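Local atomic coordinates of member of s1p family of ribosomal proteins (Pyrococcus furiosus, PDB entry 5YH1), a protein that binds manganese through its DHH domain and probably acts as an exonuclease on nucleic acids. Residues G323-T328 and E356-D361; I349-F354 and I364-Y369. All blocks are in the same frame, centred on the assembly; numbering follows the deposited sequence.

Contact 1. Residues G323-T328 and E356-D361; sequences GIRFNT and EQYGED
Arg325 and Tyr358 carry this surface contact between a strand and the C-terminal end of a helix. The two side chains cross at about a right angle, although their flat ends lie nearly parallel. The guanidinium of Arg325 lies flat over one face of the Tyr358 ring, with the two planes only 11° apart. This is a stacked cation-pi pair. Arg325 CZ sits 3.6 Å from the centroid of the Tyr358 ring, 19° off the ring normal, so the charge is held over the face and not at the edge. The tightest approach is 3.3 Å, from Arg325 NH2 to Tyr358 CE1. Arg325 NE lies over the middle of the ring, while Arg325 NH1 is placed toward the hydroxyl end, 3.7 Å from Tyr358 OH. The Arg325 chain leaves the strand extended, with CG anti to the backbone N. The bend at chi3 (-68°) brings the end of the chain over the ring, and the turn about the CD-NE bond sets the guanidinium plane against it. The last methylene joins in, with Arg325 CD 4.1 Å from the centroid of the Tyr358 ring in a CH-pi contact. On the opposite face of the ring lies Gln357 CG from the same helix, offset toward the rim.

The two segments belong to a beta-alpha-beta unit made of strand 325-330, helix 343-358 and strand 364-369. The stack ties the beginning of the first strand to the last residue of the helix. Gly359 follows Tyr358 with positive phi and leads the chain out of the helix toward the second strand.

No hydrogen bond crosses between the segments. Arg325 NH1 also bonds to Ser317 OG on the neighbouring strand 316-319. That bond probably helps fix the guanidinium's rotation over the ring.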
# COMPACT_ATOMS: atom_id res chain seq x y z
N GLY A 323 -46.15 -2.38 -4.77
CA GLY A 323 -45.77 -3.75 -5.01
C GLY A 323 -44.27 -4.03 -5.00
O GLY A 323 -43.85 -5.18 -5.08
N ILE A 324 -43.46 -2.98 -4.88
CA ILE A 324 -42.01 -3.14 -4.86
C ILE A 324 -41.55 -3.72 -3.53
O ILE A 324 -41.98 -3.28 -2.47
CB ILE A 324 -41.30 -1.82 -5.14
CG1 ILE A 324 -41.55 -1.42 -6.60
CG2 ILE A 324 -39.80 -1.93 -4.85
CD1 ILE A 324 -41.10 -0.02 -6.95
N ARG A 325 -40.69 -4.74 -3.60
CA ARG A 325 -40.03 -5.25 -2.40
C ARG A 325 -38.70 -4.50 -2.24
O ARG A 325 -37.78 -4.65 -3.05
CB ARG A 325 -39.79 -6.77 -2.48
CG ARG A 325 -39.08 -7.35 -1.26
CD ARG A 325 -38.96 -8.87 -1.37
NE ARG A 325 -40.26 -9.51 -1.27
CZ ARG A 325 -40.93 -9.68 -0.14
NH1 ARG A 325 -40.43 -9.27 1.02
NH2 ARG A 325 -42.12 -10.26 -0.16
N PHE A 326 -38.63 -3.68 -1.20
CA PHE A 326 -37.48 -2.81 -0.93
C PHE A 326 -36.69 -3.36 0.27
O PHE A 326 -37.22 -3.42 1.38
CB PHE A 326 -38.00 -1.40 -0.63
CG PHE A 326 -36.93 -0.36 -0.39
CD1 PHE A 326 -35.79 -0.28 -1.18
CD2 PHE A 326 -37.10 0.60 0.61
CE1 PHE A 326 -34.84 0.71 -0.96
CE2 PHE A 326 -36.15 1.59 0.83
CZ PHE A 326 -35.02 1.64 0.05
N ASN A 327 -35.44 -3.76 0.04
CA ASN A 327 -34.58 -4.31 1.08
C ASN A 327 -33.48 -3.31 1.44
O ASN A 327 -32.85 -2.74 0.56
CB ASN A 327 -33.90 -5.60 0.61
CG ASN A 327 -34.88 -6.60 0.02
OD1 ASN A 327 -35.95 -6.83 0.55
ND2 ASN A 327 -34.48 -7.22 -1.08
N THR A 328 -33.23 -3.13 2.74
CA THR A 328 -32.15 -2.25 3.19
C THR A 328 -31.27 -2.97 4.20
O THR A 328 -31.76 -3.76 5.01
CB THR A 328 -32.69 -0.96 3.83
OG1 THR A 328 -33.51 -1.31 4.94
CG2 THR A 328 -33.50 -0.16 2.83
N GLU A 356 -33.83 -15.58 -5.45
CA GLU A 356 -34.11 -17.02 -5.33
C GLU A 356 -35.42 -17.27 -4.59
O GLU A 356 -36.19 -18.12 -4.99
CB GLU A 356 -32.95 -17.74 -4.61
CG GLU A 356 -31.75 -17.96 -5.52
CD GLU A 356 -30.41 -18.06 -4.79
OE1 GLU A 356 -30.38 -18.38 -3.58
OE2 GLU A 356 -29.37 -17.83 -5.45
N GLN A 357 -35.68 -16.51 -3.54
CA GLN A 357 -36.88 -16.71 -2.74
C GLN A 357 -38.17 -16.21 -3.42
O GLN A 357 -39.20 -16.87 -3.33
CB GLN A 357 -36.73 -16.04 -1.39
CG GLN A 357 -37.89 -16.29 -0.45
CD GLN A 357 -37.57 -15.93 0.99
OE1 GLN A 357 -36.42 -15.69 1.35
NE2 GLN A 357 -38.60 -15.90 1.82
N TYR A 358 -38.11 -15.04 -4.06
CA TYR A 358 -39.31 -14.39 -4.60
C TYR A 358 -39.36 -14.32 -6.13
O TYR A 358 -40.39 -13.96 -6.68
CB TYR A 358 -39.43 -12.97 -4.03
CG TYR A 358 -39.54 -12.95 -2.53
CD1 TYR A 358 -40.72 -13.27 -1.90
CD2 TYR A 358 -38.45 -12.60 -1.74
CE1 TYR A 358 -40.84 -13.26 -0.52
CE2 TYR A 358 -38.55 -12.58 -0.36
CZ TYR A 358 -39.74 -12.91 0.24
OH TYR A 358 -39.85 -12.88 1.61
N GLY A 359 -38.26 -14.64 -6.80
CA GLY A 359 -38.20 -14.60 -8.26
C GLY A 359 -37.54 -13.34 -8.81
O GLY A 359 -37.81 -12.23 -8.32
N GLU A 360 -36.71 -13.53 -9.83
CA GLU A 360 -36.05 -12.44 -10.57
C GLU A 360 -37.05 -11.46 -11.18
O GLU A 360 -36.76 -10.26 -11.30
CB GLU A 360 -35.16 -13.02 -11.68
CG GLU A 360 -34.60 -12.03 -12.71
CD GLU A 360 -33.33 -11.32 -12.27
OE1 GLU A 360 -32.30 -12.01 -12.11
OE2 GLU A 360 -33.34 -10.06 -12.12
N ASP A 361 -38.22 -11.95 -11.58
CA ASP A 361 -39.19 -11.09 -12.24
C ASP A 361 -40.08 -10.36 -11.26
O ASP A 361 -40.80 -9.46 -11.66
CB ASP A 361 -40.03 -11.89 -13.25
CG ASP A 361 -39.19 -12.47 -14.37
OD1 ASP A 361 -38.30 -11.74 -14.89
OD2 ASP A 361 -39.39 -13.64 -14.74

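Contact 2. Residues I349-F354 and I364-Y369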
# COMPACT_ATOMS: atom_id res chain seq x y z
N ILE A 349 -24.94 -10.85 -2.99
CA ILE A 349 -25.26 -12.11 -2.33
C ILE A 349 -26.62 -12.01 -1.64
O ILE A 349 -27.41 -12.94 -1.69
CB ILE A 349 -24.17 -12.51 -1.31
CG1 ILE A 349 -22.90 -12.94 -2.03
CG2 ILE A 349 -24.64 -13.61 -0.38
CD1 ILE A 349 -21.67 -12.87 -1.15
N ILE A 350 -26.87 -10.88 -0.98
CA ILE A 350 -28.16 -10.64 -0.33
C ILE A 350 -29.25 -10.52 -1.40
O ILE A 350 -30.32 -11.13 -1.28
CB ILE A 350 -28.11 -9.38 0.55
CG1 ILE A 350 -27.20 -9.63 1.77
CG2 ILE A 350 -29.50 -8.98 1.02
CD1 ILE A 350 -26.69 -8.37 2.44
N HIS A 351 -28.96 -9.75 -2.44
CA HIS A 351 -29.92 -9.54 -3.52
C HIS A 351 -30.30 -10.87 -4.18
O HIS A 351 -31.49 -11.14 -4.38
CB HIS A 351 -29.36 -8.57 -4.55
CG HIS A 351 -30.36 -8.09 -5.54
ND1 HIS A 351 -31.50 -7.40 -5.18
CD2 HIS A 351 -30.39 -8.18 -6.89
CE1 HIS A 351 -32.18 -7.09 -6.26
NE2 HIS A 351 -31.53 -7.55 -7.32
N ASP A 352 -29.30 -11.69 -4.50
CA ASP A 352 -29.53 -13.02 -5.09
C ASP A 352 -30.42 -13.88 -4.21
O ASP A 352 -31.26 -14.61 -4.72
CB ASP A 352 -28.22 -13.77 -5.32
CG ASP A 352 -27.41 -13.19 -6.45
OD1 ASP A 352 -27.95 -12.40 -7.24
OD2 ASP A 352 -26.20 -13.52 -6.52
N HIS A 353 -30.22 -13.80 -2.90
CA HIS A 353 -31.03 -14.58 -1.97
C HIS A 353 -32.49 -14.19 -2.09
O HIS A 353 -33.37 -15.06 -2.10
CB HIS A 353 -30.53 -14.39 -0.55
CG HIS A 353 -31.44 -14.97 0.49
ND1 HIS A 353 -31.36 -16.29 0.90
CD2 HIS A 353 -32.45 -14.42 1.19
CE1 HIS A 353 -32.28 -16.52 1.82
NE2 HIS A 353 -32.96 -15.41 2.01
N PHE A 354 -32.76 -12.89 -2.19
CA PHE A 354 -34.12 -12.41 -2.31
C PHE A 354 -34.72 -12.78 -3.67
O PHE A 354 -35.91 -13.07 -3.76
CB PHE A 354 -34.23 -10.91 -1.99
CG PHE A 354 -34.28 -10.62 -0.52
CD1 PHE A 354 -33.11 -10.42 0.21
CD2 PHE A 354 -35.49 -10.58 0.15
CE1 PHE A 354 -33.16 -10.19 1.58
CE2 PHE A 354 -35.54 -10.34 1.52
CZ PHE A 354 -34.37 -10.14 2.24
N ILE A 364 -37.74 -6.28 -7.13
CA ILE A 364 -36.90 -6.28 -5.92
C ILE A 364 -35.81 -5.22 -6.03
O ILE A 364 -35.07 -5.19 -7.01
CB ILE A 364 -36.20 -7.64 -5.68
CG1 ILE A 364 -37.24 -8.77 -5.61
CG2 ILE A 364 -35.40 -7.59 -4.39
CD1 ILE A 364 -36.63 -10.16 -5.60
N LEU A 365 -35.73 -4.39 -5.00
CA LEU A 365 -34.71 -3.35 -4.90
C LEU A 365 -33.95 -3.50 -3.60
O LEU A 365 -34.53 -3.38 -2.53
CB LEU A 365 -35.35 -1.96 -4.96
CG LEU A 365 -34.38 -0.79 -5.12
CD1 LEU A 365 -33.66 -0.83 -6.46
CD2 LEU A 365 -35.16 0.52 -5.01
N THR A 366 -32.65 -3.76 -3.72
CA THR A 366 -31.79 -3.97 -2.56
C THR A 366 -30.84 -2.79 -2.42
O THR A 366 -30.09 -2.48 -3.33
CB THR A 366 -31.01 -5.29 -2.67
OG1 THR A 366 -31.93 -6.39 -2.65
CG2 THR A 366 -30.03 -5.44 -1.50
N LEU A 367 -30.90 -2.14 -1.27
CA LEU A 367 -30.05 -0.99 -0.97
C LEU A 367 -29.13 -1.32 0.20
O LEU A 367 -29.59 -1.49 1.32
CB LEU A 367 -30.94 0.20 -0.61
CG LEU A 367 -30.22 1.45 -0.11
CD1 LEU A 367 -29.59 2.19 -1.27
CD2 LEU A 367 -31.22 2.34 0.61
N ALA A 368 -27.84 -1.42 -0.07
CA ALA A 368 -26.85 -1.70 0.97
C ALA A 368 -26.01 -0.45 1.20
O ALA A 368 -25.34 0.01 0.29
CB ALA A 368 -25.95 -2.85 0.55
N TYR A 369 -26.02 0.08 2.42
CA TYR A 369 -25.38 1.37 2.68
C TYR A 369 -24.32 1.34 3.79
O TYR A 369 -24.40 0.56 4.74
CB TYR A 369 -26.42 2.44 2.99
CG TYR A 369 -27.28 2.17 4.20
CD1 TYR A 369 -26.89 2.60 5.47
CD2 TYR A 369 -28.49 1.50 4.08
CE1 TYR A 369 -27.69 2.36 6.58
CE2 TYR A 369 -29.30 1.25 5.18
CZ TYR A 369 -28.89 1.68 6.43
OH TYR A 369 -29.69 1.44 7.51
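Helix 349-354 packs against strand 364-369 with their axes 8.9 Å apart and nearly antiparallel, at 156°. The main polar link joins His351 to Thr366. His351 ND1 lies 2.8 Å from Thr366 OG1, in a nearly straight hydrogen bond (164°) in which either atom could be the donor. Thr366 OG1 meets the imidazole at its edge, in the ring plane. The His351 side chain has CG anti to the backbone N (chi1 -169°), which carries the ring across to the strand. The same edge faces the strand backbone, with His351 CE1 3.5 Å from Ile364 O. Thr366 OG1 is also bonded by Asn327 ND2 of the adjacent strand, so two partners grip this buried hydroxyl. With a smaller residue such as alanine in place of His351, Thr366 OG1 would probably lose its helix partner and a gap would open beside Ile364.

Apolar contacts flank the bond. Ile364 CG2 lies 3.8 Å from His351 CE1 and 4.3 Å from Phe354 CB. Ile364 CD1 reaches the helix backbone, 3.5 Å from Phe354 O. Further along, Ile350 CG2 meets Thr366 CG2 at 4.4 Å. All five touching residues are buried. This is the packing of a beta-alpha-beta crossover, with the connecting helix laid on one face of the sheet against strand 364-369, the second strand of the unit.

Contacts 1 and 2 lie about 8 Å apart, centre to centre. Along the chain their segments alternate, in the order 323-328, 349-354, 356-361, 364-369. Helix 343-358 is common to both, and each ends on the mixed sheet, where strands 325-330 and 364-369 are parallel neighbours. They also touch directly. Asn327 N and O probably bond to Leu365 O and Leu367 N, and Asn327 ND2 packs on Phe354 and Ile364. Together they join the helix to both strands of one beta-alpha-beta unit, near the surface and in the interior. This C-terminal part, consistent with the DHHA1-type domain of RecJ-like proteins, is distinct from the parallel-sheet part and the manganese site.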